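Local coordinates for carboxylic ester hydrolase (Aspergillus niger, PDB 7K4O), which hydrolyses ester bonds of tannins as a fungal serine esterase of the tannase family, probably releasing gallic acid, at residues R429-V434 against E453-Y458; P423-I428 against W542-D547. All coordinates share one frame; numbering follows the deposited sequence.

Interaction 1 (R429-V434 against E453-Y458); sequences RYWESV and EWYRLY
The rings of W431 and Y455 form the centre of this contact. They make an edge-to-face pair, with the five-membered ring of W431 turned edge-on to the Y455 face and the planes at 65°. The atom that does the touching is CD1 of W431. It stands over the middle of the Y455 ring and comes to 3.6 Å from CZ of Y455. Both residues carry CG anti to the backbone N, so each side chain reaches across the gap between helix and strand. CD2 of L457 packs on CB of W431 at 3.9 Å. CG2 of V434 meets the Y455 ring at its edge, 4.2 Å from CE2 of Y455, and CG1 of V434 nears CH2 of W454. Further out, OH of Y455 lies at the edge of the Y430 ring, 3.5 Å from CD2 of Y430; this hydroxyl is hydrogen-bonded to H413. The polar edge is one bond, from NE1 of W431 to the carbonyl O of Y455, 3.1 Å long and bent to 146° at the hydrogen. The oxygen is close to the indole plane, whereas the donor sits above the carbonyl plane. Segments 429-434 and 455-458 run roughly antiparallel. Strand 455-460 is an edge strand of the central sheet, and 410-416 is its parallel neighbour. Helices 425-438 and 444-452 connect the two, a beta-alpha-beta crossover consistent with the alpha/beta-hydrolase clan; helix 444-452 covers W431.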
loop_
_atom_site.group_PDB
_atom_site.type_symbol
_atom_site.label_atom_id
_atom_site.label_comp_id
_atom_site.label_asym_id
_atom_site.label_seq_id
_atom_site.Cartn_x
_atom_site.Cartn_y
_atom_site.Cartn_z
ATOM N N ARG A 429 -10.607 8.602 -0.829
ATOM C CA ARG A 429 -11.980 8.088 -0.901
ATOM C C ARG A 429 -12.337 7.236 0.321
ATOM O O ARG A 429 -13.445 7.318 0.828
ATOM C CB ARG A 429 -12.223 7.305 -2.192
ATOM C CG ARG A 429 -13.710 6.965 -2.310
ATOM C CD ARG A 429 -13.995 6.246 -3.629
ATOM N NE ARG A 429 -15.399 5.990 -3.792
ATOM C CZ ARG A 429 -16.273 6.817 -4.402
ATOM N NH1 ARG A 429 -15.868 7.952 -4.953
ATOM N NH2 ARG A 429 -17.549 6.484 -4.491
ATOM N N TYR A 430 -11.429 6.372 0.746
ATOM C CA TYR A 430 -11.751 5.482 1.886
ATOM C C TYR A 430 -11.916 6.296 3.164
ATOM O O TYR A 430 -12.851 6.023 3.942
ATOM C CB TYR A 430 -10.700 4.396 2.057
ATOM C CG TYR A 430 -11.061 3.452 3.171
ATOM C CD1 TYR A 430 -12.182 2.622 3.090
ATOM C CD2 TYR A 430 -10.324 3.426 4.356
ATOM C CE1 TYR A 430 -12.554 1.789 4.140
ATOM C CE2 TYR A 430 -10.658 2.581 5.397
ATOM C CZ TYR A 430 -11.769 1.766 5.294
ATOM O OH TYR A 430 -12.086 0.971 6.357
ATOM N N TRP A 431 -11.020 7.255 3.399
ATOM C CA TRP A 431 -11.145 8.095 4.612
ATOM C C TRP A 431 -12.493 8.808 4.580
ATOM O O TRP A 431 -13.218 8.863 5.600
ATOM C CB TRP A 431 -9.956 9.054 4.692
ATOM C CG TRP A 431 -9.923 9.941 5.896
ATOM C CD1 TRP A 431 -9.163 9.746 7.022
ATOM C CD2 TRP A 431 -10.592 11.205 6.064
ATOM N NE1 TRP A 431 -9.310 10.809 7.879
ATOM C CE2 TRP A 431 -10.200 11.705 7.331
ATOM C CE3 TRP A 431 -11.476 11.973 5.290
ATOM C CZ2 TRP A 431 -10.650 12.928 7.807
ATOM C CZ3 TRP A 431 -11.915 13.182 5.773
ATOM C CH2 TRP A 431 -11.525 13.632 7.029
ATOM N N GLU A 432 -12.912 9.289 3.415
ATOM C CA GLU A 432 -14.231 9.956 3.331
ATOM C C GLU A 432 -15.399 8.984 3.541
ATOM O O GLU A 432 -16.400 9.379 4.104
ATOM C CB GLU A 432 -14.364 10.649 1.969
ATOM C CG GLU A 432 -13.367 11.769 1.685
ATOM C CD GLU A 432 -13.566 13.032 2.506
ATOM O OE1 GLU A 432 -14.505 13.067 3.297
ATOM O OE2 GLU A 432 -12.762 13.981 2.304
ATOM N N SER A 433 -15.257 7.742 3.086
ATOM C CA SER A 433 -16.260 6.671 3.276
ATOM C C SER A 433 -16.421 6.446 4.766
ATOM O O SER A 433 -17.575 6.373 5.274
ATOM C CB SER A 433 -15.869 5.400 2.562
ATOM O OG SER A 433 -16.015 5.607 1.154
ATOM N N VAL A 434 -15.303 6.277 5.465
ATOM C CA VAL A 434 -15.332 6.024 6.922
ATOM C C VAL A 434 -15.974 7.218 7.631
ATOM O O VAL A 434 -16.873 7.033 8.503
ATOM C CB VAL A 434 -13.928 5.711 7.462
ATOM C CG1 VAL A 434 -13.944 5.565 8.974
ATOM C CG2 VAL A 434 -13.384 4.443 6.858
ATOM N N GLU A 453 -9.352 12.409 15.146
ATOM C CA GLU A 453 -8.870 12.031 16.509
ATOM C C GLU A 453 -8.151 10.667 16.455
ATOM O O GLU A 453 -7.365 10.367 17.382
ATOM C CB GLU A 453 -10.035 11.891 17.474
ATOM C CG GLU A 453 -10.760 13.199 17.842
ATOM C CD GLU A 453 -11.957 12.999 18.750
ATOM O OE1 GLU A 453 -12.681 13.973 19.007
ATOM O OE2 GLU A 453 -12.224 11.852 19.152
ATOM N N TRP A 454 -8.417 9.806 15.478
ATOM C CA TRP A 454 -7.901 8.414 15.533
ATOM C C TRP A 454 -7.488 7.840 14.165
ATOM O O TRP A 454 -6.798 6.832 14.134
ATOM C CB TRP A 454 -8.887 7.503 16.277
ATOM C CG TRP A 454 -10.217 7.410 15.607
ATOM C CD1 TRP A 454 -11.246 8.288 15.755
ATOM C CD2 TRP A 454 -10.658 6.409 14.655
ATOM N NE1 TRP A 454 -12.332 7.890 15.007
ATOM C CE2 TRP A 454 -11.984 6.763 14.294
ATOM C CE3 TRP A 454 -10.098 5.256 14.095
ATOM C CZ2 TRP A 454 -12.755 6.007 13.407
ATOM C CZ3 TRP A 454 -10.855 4.562 13.148
ATOM C CH2 TRP A 454 -12.147 4.924 12.844
ATOM N N TYR A 455 -7.866 8.423 13.044
ATOM C CA TYR A 455 -7.513 7.908 11.697
ATOM C C TYR A 455 -7.115 9.117 10.850
ATOM O O TYR A 455 -7.967 9.895 10.466
ATOM C CB TYR A 455 -8.674 7.127 11.058
ATOM C CG TYR A 455 -8.540 6.799 9.586
ATOM C CD1 TYR A 455 -7.308 6.825 8.925
ATOM C CD2 TYR A 455 -9.660 6.410 8.846
ATOM C CE1 TYR A 455 -7.210 6.541 7.554
ATOM C CE2 TYR A 455 -9.568 6.094 7.492
ATOM C CZ TYR A 455 -8.350 6.212 6.835
ATOM O OH TYR A 455 -8.257 5.953 5.504
ATOM N N ARG A 456 -5.821 9.284 10.664
ATOM C CA ARG A 456 -5.213 10.429 9.976
ATOM C C ARG A 456 -4.561 9.950 8.693
ATOM O O ARG A 456 -3.932 8.894 8.654
ATOM C CB ARG A 456 -4.246 11.163 10.921
ATOM C CG ARG A 456 -4.945 11.690 12.161
ATOM C CD ARG A 456 -4.007 12.303 13.211
ATOM N NE ARG A 456 -3.539 13.577 12.720
ATOM C CZ ARG A 456 -4.223 14.720 12.774
ATOM N NH1 ARG A 456 -5.413 14.794 13.345
ATOM N NH2 ARG A 456 -3.667 15.814 12.286
ATOM N N LEU A 457 -4.721 10.773 7.656
ATOM C CA LEU A 457 -4.299 10.483 6.287
ATOM C C LEU A 457 -3.380 11.601 5.788
ATOM O O LEU A 457 -3.730 12.803 5.951
ATOM C CB LEU A 457 -5.556 10.387 5.411
ATOM C CG LEU A 457 -5.309 10.323 3.912
ATOM C CD1 LEU A 457 -4.539 9.068 3.495
ATOM C CD2 LEU A 457 -6.650 10.409 3.195
ATOM N N TYR A 458 -2.294 11.221 5.163
ATOM C CA TYR A 458 -1.247 12.165 4.719
ATOM C C TYR A 458 -0.817 11.809 3.303
ATOM O O TYR A 458 -0.434 10.661 3.055
ATOM C CB TYR A 458 -0.041 12.141 5.669
ATOM C CG TYR A 458 -0.358 12.306 7.128
ATOM C CD1 TYR A 458 -0.706 11.197 7.876
ATOM C CD2 TYR A 458 -0.254 13.529 7.785
ATOM C CE1 TYR A 458 -0.978 11.279 9.227
ATOM C CE2 TYR A 458 -0.523 13.617 9.143
ATOM C CZ TYR A 458 -0.873 12.494 9.872
ATOM O OH TYR A 458 -1.168 12.531 11.227
#

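Interaction 2 (P423-I428 against W542-D547); sequences PTAASI and WHYDLD
W542 opens the segment and makes most of the contact. Its CG is anti to its own carbonyl carbon (chi1 -71°), which lays the indole against residues 424-428. I428 crosses it at about a right angle. CD1 of I428 sits 3.7 Å above the ring plane, offset toward the rim, in an off-centre CH-pi contact with the six-membered ring. At the indole edge, CZ3 of W542 is 3.7 Å from CG2 of T424 and 3.8 Å from N of A425, and this N lies in the ring plane. CB of A425 comes to 4.0 Å from CE3 of W542. NE1 of W542 is held by D267. The W542 carbonyl is tied to the helix through a water, which donates to O of W542 at 2.6 Å and to O of A425 at 2.7 Å. H543 follows and touches more lightly, with CD2 at 4.1 Å from CG2 of I428, which lies at the imidazole edge. In Y544, CE2 is 4.0 Å from CB of A425. The same methyl touches both aromatic side chains, and the bridging water lies at the tyrosine edge. The chain after helix 536-541 thus packs by W542 and Y544 against the N-terminal part of helix 425-438. W542 is buried and also meets W517 edge-to-face. Strand 455-460 packs on T424 and I428, while helix 266-272 touches W542 and Y544.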
loop_
_atom_site.group_PDB
_atom_site.type_symbol
_atom_site.label_atom_id
_atom_site.label_comp_id
_atom_site.label_asym_id
_atom_site.label_seq_id
_atom_site.Cartn_x
_atom_site.Cartn_y
_atom_site.Cartn_z
ATOM N N PRO A 423 -3.843 4.835 -7.468
ATOM C CA PRO A 423 -4.188 6.241 -7.480
ATOM C C PRO A 423 -4.218 6.844 -6.069
ATOM O O PRO A 423 -4.871 6.332 -5.202
ATOM C CB PRO A 423 -5.564 6.282 -8.113
ATOM C CG PRO A 423 -5.586 5.064 -8.959
ATOM C CD PRO A 423 -4.866 3.999 -8.143
ATOM N N THR A 424 -3.564 7.995 -5.887
ATOM C CA THR A 424 -3.611 8.682 -4.581
ATOM C C THR A 424 -5.041 8.911 -4.122
ATOM O O THR A 424 -5.319 8.804 -2.901
ATOM C CB THR A 424 -2.816 10.003 -4.640
ATOM O OG1 THR A 424 -1.592 9.763 -5.334
ATOM C CG2 THR A 424 -2.577 10.529 -3.237
ATOM N N ALA A 425 -5.956 9.279 -5.033
ATOM C CA ALA A 425 -7.346 9.547 -4.671
ATOM C C ALA A 425 -8.029 8.307 -4.069
ATOM O O ALA A 425 -9.061 8.479 -3.426
ATOM C CB ALA A 425 -8.069 10.110 -5.876
ATOM N N ALA A 426 -7.505 7.117 -4.300
ATOM C CA ALA A 426 -8.098 5.876 -3.736
ATOM C C ALA A 426 -8.055 5.953 -2.203
ATOM O O ALA A 426 -9.002 5.430 -1.576
ATOM C CB ALA A 426 -7.432 4.657 -4.204
ATOM N N SER A 427 -7.014 6.572 -1.657
ATOM C CA SER A 427 -6.875 6.662 -0.172
ATOM C C SER A 427 -7.811 7.715 0.371
ATOM O O SER A 427 -8.458 7.477 1.405
ATOM C CB SER A 427 -5.431 6.892 0.232
ATOM O OG SER A 427 -4.638 5.738 0.018
ATOM N N ILE A 428 -7.890 8.908 -0.250
ATOM C CA ILE A 428 -8.848 9.929 0.212
ATOM C C ILE A 428 -10.243 9.330 0.225
ATOM O O ILE A 428 -11.019 9.554 1.171
ATOM C CB ILE A 428 -8.770 11.192 -0.685
ATOM C CG1 ILE A 428 -7.563 12.081 -0.373
ATOM C CG2 ILE A 428 -10.029 11.981 -0.492
ATOM C CD1 ILE A 428 -6.254 11.523 -0.703
ATOM N N TRP A 542 -10.484 16.130 -5.124
ATOM C CA TRP A 542 -10.120 14.759 -4.684
ATOM C C TRP A 542 -11.367 13.893 -4.539
ATOM O O TRP A 542 -11.211 12.724 -4.087
ATOM C CB TRP A 542 -9.394 14.797 -3.328
ATOM C CG TRP A 542 -8.009 15.339 -3.341
ATOM C CD1 TRP A 542 -7.625 16.609 -3.017
ATOM C CD2 TRP A 542 -6.799 14.615 -3.608
ATOM N NE1 TRP A 542 -6.278 16.736 -3.135
ATOM C CE2 TRP A 542 -5.727 15.521 -3.463
ATOM C CE3 TRP A 542 -6.529 13.316 -4.022
ATOM C CZ2 TRP A 542 -4.413 15.147 -3.702
ATOM C CZ3 TRP A 542 -5.229 12.934 -4.242
ATOM C CH2 TRP A 542 -4.175 13.839 -4.079
ATOM N N HIS A 543 -12.546 14.449 -4.759
ATOM C CA HIS A 543 -13.816 13.739 -4.500
ATOM C C HIS A 543 -14.453 13.408 -5.840
ATOM O O HIS A 543 -14.585 14.324 -6.676
ATOM C CB HIS A 543 -14.756 14.559 -3.661
ATOM C CG HIS A 543 -14.281 14.779 -2.259
ATOM N ND1 HIS A 543 -14.814 15.777 -1.460
ATOM C CD2 HIS A 543 -13.372 14.116 -1.501
ATOM C CE1 HIS A 543 -14.242 15.720 -0.261
ATOM N NE2 HIS A 543 -13.343 14.716 -0.259
ATOM N N TYR A 544 -14.884 12.173 -6.009
ATOM C CA TYR A 544 -15.426 11.690 -7.298
ATOM C C TYR A 544 -16.807 11.086 -7.105
ATOM O O TYR A 544 -17.086 10.359 -6.173
ATOM C CB TYR A 544 -14.464 10.736 -7.982
ATOM C CG TYR A 544 -13.180 11.416 -8.359
ATOM C CD1 TYR A 544 -13.081 12.112 -9.541
ATOM C CD2 TYR A 544 -12.092 11.448 -7.487
ATOM C CE1 TYR A 544 -11.922 12.776 -9.902
ATOM C CE2 TYR A 544 -10.921 12.108 -7.829
ATOM C CZ TYR A 544 -10.847 12.800 -9.035
ATOM O OH TYR A 544 -9.706 13.452 -9.383
ATOM N N ASP A 545 -17.693 11.424 -8.052
ATOM C CA ASP A 545 -19.041 10.851 -8.132
ATOM C C ASP A 545 -18.992 9.693 -9.131
ATOM O O ASP A 545 -18.854 9.935 -10.374
ATOM C CB ASP A 545 -20.052 11.914 -8.549
ATOM C CG ASP A 545 -21.446 11.348 -8.752
ATOM O OD1 ASP A 545 -21.725 10.221 -8.317
ATOM O OD2 ASP A 545 -22.239 12.051 -9.374
ATOM N N LEU A 546 -19.026 8.450 -8.646
ATOM C CA LEU A 546 -18.926 7.277 -9.547
ATOM C C LEU A 546 -20.337 6.936 -10.034
ATOM O O LEU A 546 -20.931 5.909 -9.627
ATOM C CB LEU A 546 -18.268 6.104 -8.797
ATOM C CG LEU A 546 -16.901 6.454 -8.190
ATOM C CD1 LEU A 546 -16.204 5.206 -7.677
ATOM C CD2 LEU A 546 -15.991 7.117 -9.204
ATOM N N ASP A 547 -20.902 7.823 -10.853
ATOM C CA ASP A 547 -22.327 7.699 -11.234
ATOM C C ASP A 547 -22.565 6.570 -12.253
ATOM O O ASP A 547 -23.737 6.259 -12.473
ATOM C CB ASP A 547 -22.823 9.048 -11.764
ATOM C CG ASP A 547 -22.145 9.491 -13.041
ATOM O OD1 ASP A 547 -20.916 9.417 -13.158
ATOM O OD2 ASP A 547 -22.874 9.978 -13.925
HETATM O O HOH W 1 -11.217 10.101 -3.945
#

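Interactions 1 and 2 share helix 425-438, and their centres are 13 Å apart. The two contacts also touch directly. OE2 of E432 lies 2.7 Å from NE2 of H543, a probable but weak hydrogen bond. NH1 of R429 lies 3.0 Å from O of Y544, a probable hydrogen bond, and CZ of R429 packs on CD1 of L546 at 3.6 Å. CD2 of L457 reaches CA of I428 at 3.7 Å. Interaction 2 is near the probable active site: T424 touches the likely S186-H465-D419 triad, and its side chain is about 12 Å from the bound 3,4,5-trihydroxybenzoic acid. Interaction 1 includes E453, which binds zinc together with E449.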